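Local coordinates for precorrin-3 methylase (Rhodobacter capsulatus, PDB 3NUT), which probably transfers a methyl group from S-adenosyl-L-methionine to a tetrapyrrole intermediate in the biosynthesis of adenosylcobalamin (vitamin B12), at residues T120-A125 with A167-R172; R195-A200 with T227-G232. All blocks are in the same frame, centred on the assembly; numbering follows the deposited sequence.

How the contacts relate
Contact 1 opens near the middle of the chain, and contact 2 lies wholly further on, in series, neither nesting nor crossing. Contact 1 brings the start of helix 121-129 against the end of strand 165-169, closing a loop that contains strand 137-141 and helix 149-161. Only then does contact 2 open: strand 196-201 runs out, strand 209-214 follows, and strand 227-231 returns to pair antiparallel with the first. One mixed sheet joins the two, because strands 165-169 and 227-231 are neighbours, with Phe168 N 2.7 Å from Val229 O in a probable hydrogen bond. Both contacts also touch S-adenosyl-L-homocysteine, so strand ends of the sheet and the first turn of the helix share one ligand.

Contact 1 of 2, residues T120-A125 with A167-R172; sequences TAMLAA and AFYNPR. With SAH (S-adenosyl-L-homocysteine), chain E.
Tyr169 reaches from the end of strand 165-169 to the first turn of helix 121-129, its side chain crossing that of Met122 at about a right angle. With CG beside the backbone N (chi1 -76°), the ring reaches across so that its OH lies 3.0 Å from Met122 N, which donates to it along a fairly straight bond (157° at the hydrogen). An amide of the first turn has no carbonyl of its own helix to bond, so a phenolic oxygen suits the place. Met122 sets CG in the crowded position between N and the carbonyl carbon (chi1 67°), and its chain then bends at the sulfur. SD comes in at the ring edge, 5.2 Å from the ring centroid, a Met-aromatic contact; CE goes on to meet Ala167 CB at 3.4 Å, where the short side chain of alanine suits the tight fit. This is the cofactor cleft of the tetrapyrrole methylase fold, where helix start and strand end both meet S-adenosyl-L-homocysteine. Ala121 N donates to OXT of the ligand at 3.2 Å. The same carboxylate oxygen, OXT, sits at the Tyr169 ring edge, 3.3 Å from CE1; the helix N terminus would probably favour the negative carboxylate. An alanine in place of Tyr169 would remove ring and hydroxyl, and would probably leave Met122 N without this acceptor and loosen the fit round the ligand carboxylate. The methyl of Ala121 is small enough to let adenine C4 approach CB to 3.4 Å. Beyond the strand, Asn170 N points almost straight at the ribose O2', 3.2 Å away.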
loop_
_atom_site.group_PDB
_atom_site.type_symbol
_atom_site.label_atom_id
_atom_site.label_comp_id
_atom_site.label_asym_id
_atom_site.label_seq_id
_atom_site.Cartn_x
_atom_site.Cartn_y
_atom_site.Cartn_z
ATOM N N THR A 120 -3.328 -3.000 3.219
ATOM C CA THR A 120 -2.389 -2.803 4.320
ATOM C C THR A 120 -2.926 -1.757 5.276
ATOM O O THR A 120 -3.518 -0.756 4.838
ATOM C CB THR A 120 -1.026 -2.260 3.914
ATOM O OG1 THR A 120 -1.205 -1.141 3.032
ATOM C CG2 THR A 120 -0.195 -3.292 3.262
ATOM N N ALA A 121 -2.638 -1.966 6.569
ATOM C CA ALA A 121 -2.967 -1.048 7.642
ATOM C C ALA A 121 -2.731 0.434 7.361
ATOM O O ALA A 121 -3.583 1.266 7.689
ATOM C CB ALA A 121 -2.259 -1.484 8.936
ATOM N N MET A 122 -1.610 0.791 6.758
ATOM C CA MET A 122 -1.340 2.214 6.500
ATOM C C MET A 122 -2.423 2.879 5.635
ATOM O O MET A 122 -2.936 3.957 5.966
ATOM C CB MET A 122 0.055 2.437 5.896
ATOM C CG MET A 122 0.285 1.893 4.478
ATOM S SD MET A 122 2.005 2.161 3.935
ATOM C CE MET A 122 2.062 3.944 3.957
ATOM N N LEU A 123 -2.772 2.199 4.547
ATOM C CA LEU A 123 -3.734 2.698 3.580
ATOM C C LEU A 123 -5.138 2.570 4.126
ATOM O O LEU A 123 -5.993 3.353 3.765
ATOM C CB LEU A 123 -3.596 1.956 2.237
ATOM C CG LEU A 123 -2.326 2.216 1.395
ATOM C CD1 LEU A 123 -2.481 1.589 0.031
ATOM C CD2 LEU A 123 -2.030 3.694 1.225
ATOM N N ALA A 124 -5.375 1.588 4.997
ATOM C CA ALA A 124 -6.656 1.528 5.657
ATOM C C ALA A 124 -6.807 2.691 6.682
ATOM O O ALA A 124 -7.886 3.282 6.790
ATOM C CB ALA A 124 -6.908 0.186 6.281
ATOM N N ALA A 125 -5.731 3.029 7.388
ATOM C CA ALA A 125 -5.731 4.201 8.295
ATOM C C ALA A 125 -5.787 5.541 7.546
ATOM O O ALA A 125 -6.613 6.419 7.869
ATOM C CB ALA A 125 -4.527 4.163 9.214
ATOM N N ALA A 167 4.709 6.288 7.106
ATOM C CA ALA A 167 3.930 5.426 7.951
ATOM C C ALA A 167 4.815 4.468 8.735
ATOM O O ALA A 167 5.720 3.834 8.185
ATOM C CB ALA A 167 2.905 4.663 7.133
ATOM N N PHE A 168 4.526 4.352 10.025
ATOM C CA PHE A 168 5.288 3.488 10.932
ATOM C C PHE A 168 4.540 2.217 11.299
ATOM O O PHE A 168 3.461 2.277 11.864
ATOM C CB PHE A 168 5.676 4.252 12.215
ATOM C CG PHE A 168 6.530 5.473 11.959
ATOM C CD1 PHE A 168 7.543 5.440 10.989
ATOM C CD2 PHE A 168 6.325 6.649 12.684
ATOM C CE1 PHE A 168 8.334 6.558 10.745
ATOM C CE2 PHE A 168 7.126 7.786 12.452
ATOM C CZ PHE A 168 8.120 7.740 11.478
ATOM N N TYR A 169 5.131 1.073 10.956
ATOM C CA TYR A 169 4.607 -0.222 11.357
ATOM C C TYR A 169 5.369 -0.699 12.596
ATOM O O TYR A 169 6.601 -0.577 12.673
ATOM C CB TYR A 169 4.721 -1.239 10.208
ATOM C CG TYR A 169 3.696 -1.089 9.073
ATOM C CD1 TYR A 169 2.702 -2.046 8.871
ATOM C CD2 TYR A 169 3.735 0.002 8.201
ATOM C CE1 TYR A 169 1.764 -1.915 7.831
ATOM C CE2 TYR A 169 2.812 0.146 7.174
ATOM C CZ TYR A 169 1.825 -0.818 6.976
ATOM O OH TYR A 169 0.898 -0.660 5.938
ATOM N N ASN A 170 4.634 -1.233 13.567
ATOM C CA ASN A 170 5.236 -1.781 14.784
ATOM C C ASN A 170 5.922 -0.674 15.572
ATOM O O ASN A 170 7.137 -0.682 15.717
ATOM C CB ASN A 170 6.242 -2.880 14.421
ATOM C CG ASN A 170 5.624 -3.978 13.616
ATOM O OD1 ASN A 170 4.698 -4.620 14.063
ATOM N ND2 ASN A 170 6.125 -4.193 12.417
ATOM N N PRO A 171 5.144 0.296 16.075
ATOM C CA PRO A 171 5.808 1.458 16.654
ATOM C C PRO A 171 6.415 1.145 18.034
ATOM O O PRO A 171 7.569 1.512 18.289
ATOM C CB PRO A 171 4.686 2.511 16.733
ATOM C CG PRO A 171 3.417 1.834 16.240
ATOM C CD PRO A 171 3.682 0.354 16.262
ATOM N N ARG A 172 5.668 0.437 18.882
ATOM C CA ARG A 172 6.137 0.083 20.222
ATOM C C ARG A 172 6.746 -1.316 20.317
ATOM O O ARG A 172 6.025 -2.296 20.481
ATOM C CB ARG A 172 5.013 0.209 21.256
ATOM C CG ARG A 172 4.267 1.537 21.270
ATOM C CD ARG A 172 5.148 2.772 21.536
ATOM N NE ARG A 172 6.057 2.657 22.678
ATOM C CZ ARG A 172 5.688 2.541 23.955
ATOM N NH1 ARG A 172 4.404 2.479 24.305
ATOM N NH2 ARG A 172 6.625 2.458 24.893
HETATM N N SAH E . 1.408 -7.197 6.716
HETATM C CA SAH E . 0.881 -6.171 7.667
HETATM C CB SAH E . 2.020 -5.552 8.492
HETATM C CG SAH E . 2.519 -6.516 9.569
HETATM S SD SAH E . 3.388 -5.707 10.892
HETATM C C SAH E . 0.237 -5.141 6.814
HETATM O O SAH E . 0.478 -5.252 5.619
HETATM O OXT SAH E . -0.495 -4.219 7.225
HETATM C "C5'" SAH E . 2.093 -5.441 12.082
HETATM C "C4'" SAH E . 1.905 -3.939 12.378
HETATM O "O4'" SAH E . 1.040 -3.369 11.386
HETATM C "C3'" SAH E . 1.260 -3.574 13.723
HETATM O "O3'" SAH E . 2.197 -3.361 14.789
HETATM C "C2'" SAH E . 0.562 -2.265 13.427
HETATM O "O2'" SAH E . 1.480 -1.152 13.437
HETATM C "C1'" SAH E . 0.116 -2.451 11.990
HETATM N N9 SAH E . -1.279 -2.945 11.907
HETATM C C8 SAH E . -1.692 -4.152 11.472
HETATM N N7 SAH E . -3.057 -4.231 11.525
HETATM C C5 SAH E . -3.538 -3.055 12.001
HETATM C C6 SAH E . -4.871 -2.449 12.303
HETATM N N6 SAH E . -6.033 -3.126 12.116
HETATM N N1 SAH E . -4.912 -1.184 12.793
HETATM C C2 SAH E . -3.780 -0.478 12.998
HETATM N N3 SAH E . -2.544 -0.970 12.744
HETATM C C4 SAH E . -2.357 -2.224 12.258
#

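Contact 2 of 2, residues R195-A200 with T227-G232; sequences RLILFA and TVVLVG. With SAH (S-adenosyl-L-homocysteine), chain E.
Strands 196-200 and 227-231 pair antiparallel, and their side chains are packed tightly on the side that carries Ile197, Phe199, Val229 and Val231. Ile197 lies alongside Val231, its CD1 3.6 Å from Val231 CG1, and crosses Val229 obliquely, with CG2 3.6 Å from Val229 CG1. Phe199 lies alongside Val229, with CD1 3.6 Å from Val229 CG2; Val229 CG1 sits over one face of the ring and Thr227 CG2 at its edge. Branched and aromatic residues suit this side, since their bulk fills the span between the strands. Across the sheet, Leu198 CD2 and Leu230 CD1 touch obliquely at 3.9 Å, but Ala200 CB and Val228 CG1 stay 4.4 Å apart. There Ala125 of helix 121-129 rests on both residues, and the short Ala200 lets the helix come near.

Packing is also looser at the Arg195 end. Leu196 is partly exposed and turns its tip away from the partner strand, leaving the pairing to the backbone: Gly232 N points straight at Leu196 O, 3.2 Å away and 178° at the hydrogen. Arg195 NH1 lies near Gly232 O at an angle too poor for a bond, and its NE makes a salt bridge with Glu192 instead.

Leu198 and Leu230 exchange two backbone bonds, as do Ala200 and Val228, all in the carbonyl plane. At the far end Thr227 O accepts a hydrogen bond from the ribose O2' of S-adenosyl-L-homocysteine, 2.5 Å away. The ladder, alternating hydrogen-bonded and non-hydrogen-bonded pairs, belongs to the mixed sheet of the C-terminal domain of a tetrapyrrole methylase, which borders the cofactor cleft.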
loop_
_atom_site.group_PDB
_atom_site.type_symbol
_atom_site.label_atom_id
_atom_site.label_comp_id
_atom_site.label_asym_id
_atom_site.label_seq_id
_atom_site.Cartn_x
_atom_site.Cartn_y
_atom_site.Cartn_z
ATOM N N ARG A 195 4.395 19.768 12.328
ATOM C CA ARG A 195 4.260 18.609 11.440
ATOM C C ARG A 195 3.226 17.645 11.994
ATOM O O ARG A 195 3.418 17.069 13.071
ATOM C CB ARG A 195 5.609 17.895 11.292
ATOM C CG ARG A 195 5.566 16.553 10.558
ATOM C CD ARG A 195 5.227 16.712 9.099
ATOM N NE ARG A 195 6.313 17.280 8.301
ATOM C CZ ARG A 195 7.314 16.586 7.761
ATOM N NH1 ARG A 195 7.416 15.280 7.953
ATOM N NH2 ARG A 195 8.237 17.199 7.036
ATOM N N LEU A 196 2.132 17.478 11.260
ATOM C CA LEU A 196 1.036 16.639 11.704
ATOM C C LEU A 196 1.445 15.162 11.867
ATOM O O LEU A 196 2.059 14.576 10.986
ATOM C CB LEU A 196 -0.131 16.769 10.727
ATOM C CG LEU A 196 -1.344 17.695 10.958
ATOM C CD1 LEU A 196 -1.123 18.889 11.911
ATOM C CD2 LEU A 196 -1.875 18.172 9.608
ATOM N N ILE A 197 1.126 14.592 13.025
ATOM C CA ILE A 197 1.300 13.174 13.284
ATOM C C ILE A 197 -0.040 12.601 13.717
ATOM O O ILE A 197 -0.813 13.242 14.441
ATOM C CB ILE A 197 2.310 12.883 14.409
ATOM C CG1 ILE A 197 3.474 13.904 14.412
ATOM C CG2 ILE A 197 2.777 11.412 14.347
ATOM C CD1 ILE A 197 4.472 13.812 13.230
ATOM N N LEU A 198 -0.284 11.376 13.261
ATOM C CA LEU A 198 -1.560 10.714 13.405
ATOM C C LEU A 198 -1.302 9.375 14.040
ATOM O O LEU A 198 -0.452 8.618 13.568
ATOM C CB LEU A 198 -2.196 10.467 12.029
ATOM C CG LEU A 198 -2.827 11.570 11.189
ATOM C CD1 LEU A 198 -1.811 12.480 10.506
ATOM C CD2 LEU A 198 -3.690 10.898 10.137
ATOM N N PHE A 199 -2.048 9.080 15.097
ATOM C CA PHE A 199 -1.988 7.768 15.713
ATOM C C PHE A 199 -3.316 7.094 15.422
ATOM O O PHE A 199 -4.390 7.559 15.854
ATOM C CB PHE A 199 -1.702 7.857 17.219
ATOM C CG PHE A 199 -0.377 8.497 17.544
ATOM C CD1 PHE A 199 0.756 7.714 17.740
ATOM C CD2 PHE A 199 -0.264 9.886 17.643
ATOM C CE1 PHE A 199 1.992 8.301 18.034
ATOM C CE2 PHE A 199 0.957 10.484 17.932
ATOM C CZ PHE A 199 2.093 9.684 18.132
ATOM N N ALA A 200 -3.247 6.025 14.637
ATOM C CA ALA A 200 -4.464 5.338 14.220
ATOM C C ALA A 200 -4.475 3.925 14.776
ATOM O O ALA A 200 -3.641 3.079 14.443
ATOM C CB ALA A 200 -4.635 5.368 12.707
ATOM N N THR A 227 -1.417 -0.074 16.559
ATOM C CA THR A 227 -1.376 1.297 16.036
ATOM C C THR A 227 -0.402 1.412 14.880
ATOM O O THR A 227 0.647 0.771 14.866
ATOM C CB THR A 227 -0.994 2.291 17.171
ATOM O OG1 THR A 227 -1.938 2.142 18.231
ATOM C CG2 THR A 227 -0.990 3.757 16.728
ATOM N N VAL A 228 -0.787 2.215 13.895
ATOM C CA VAL A 228 0.094 2.584 12.821
ATOM C C VAL A 228 0.162 4.118 12.854
ATOM O O VAL A 228 -0.855 4.797 13.049
ATOM C CB VAL A 228 -0.368 1.986 11.445
ATOM C CG1 VAL A 228 -1.717 2.536 11.002
ATOM C CG2 VAL A 228 0.675 2.232 10.360
ATOM N N VAL A 229 1.357 4.655 12.687
ATOM C CA VAL A 229 1.577 6.080 12.891
ATOM C C VAL A 229 1.889 6.739 11.552
ATOM O O VAL A 229 2.845 6.360 10.851
ATOM C CB VAL A 229 2.715 6.339 13.933
ATOM C CG1 VAL A 229 2.970 7.849 14.127
ATOM C CG2 VAL A 229 2.419 5.641 15.266
ATOM N N LEU A 230 1.066 7.713 11.192
ATOM C CA LEU A 230 1.233 8.416 9.942
ATOM C C LEU A 230 1.853 9.777 10.202
ATOM O O LEU A 230 1.434 10.505 11.092
ATOM C CB LEU A 230 -0.094 8.564 9.195
ATOM C CG LEU A 230 -0.936 7.302 8.962
ATOM C CD1 LEU A 230 -2.278 7.676 8.356
ATOM C CD2 LEU A 230 -0.233 6.248 8.105
ATOM N N VAL A 231 2.876 10.086 9.424
ATOM C CA VAL A 231 3.544 11.355 9.484
ATOM C C VAL A 231 3.305 12.039 8.146
ATOM O O VAL A 231 3.603 11.468 7.103
ATOM C CB VAL A 231 5.063 11.170 9.705
ATOM C CG1 VAL A 231 5.702 12.503 10.068
ATOM C CG2 VAL A 231 5.323 10.159 10.801
ATOM N N GLY A 232 2.769 13.259 8.174
ATOM C CA GLY A 232 2.541 14.001 6.939
ATOM C C GLY A 232 3.804 14.470 6.229
ATOM O O GLY A 232 4.919 14.256 6.727
HETATM N N SAH E . 1.408 -7.197 6.716
HETATM C CA SAH E . 0.881 -6.171 7.667
HETATM C CB SAH E . 2.020 -5.552 8.492
HETATM C CG SAH E . 2.519 -6.516 9.569
HETATM S SD SAH E . 3.388 -5.707 10.892
HETATM C C SAH E . 0.237 -5.141 6.814
HETATM O O SAH E . 0.478 -5.252 5.619
HETATM O OXT SAH E . -0.495 -4.219 7.225
HETATM C "C5'" SAH E . 2.093 -5.441 12.082
HETATM C "C4'" SAH E . 1.905 -3.939 12.378
HETATM O "O4'" SAH E . 1.040 -3.369 11.386
HETATM C "C3'" SAH E . 1.260 -3.574 13.723
HETATM O "O3'" SAH E . 2.197 -3.361 14.789
HETATM C "C2'" SAH E . 0.562 -2.265 13.427
HETATM O "O2'" SAH E . 1.480 -1.152 13.437
HETATM C "C1'" SAH E . 0.116 -2.451 11.990
HETATM N N9 SAH E . -1.279 -2.945 11.907
HETATM C C8 SAH E . -1.692 -4.152 11.472
HETATM N N7 SAH E . -3.057 -4.231 11.525
HETATM C C5 SAH E . -3.538 -3.055 12.001
HETATM C C6 SAH E . -4.871 -2.449 12.303
HETATM N N6 SAH E . -6.033 -3.126 12.116
HETATM N N1 SAH E . -4.912 -1.184 12.793
HETATM C C2 SAH E . -3.780 -0.478 12.998
HETATM N N3 SAH E . -2.544 -0.970 12.744
HETATM C C4 SAH E . -2.357 -2.224 12.258
#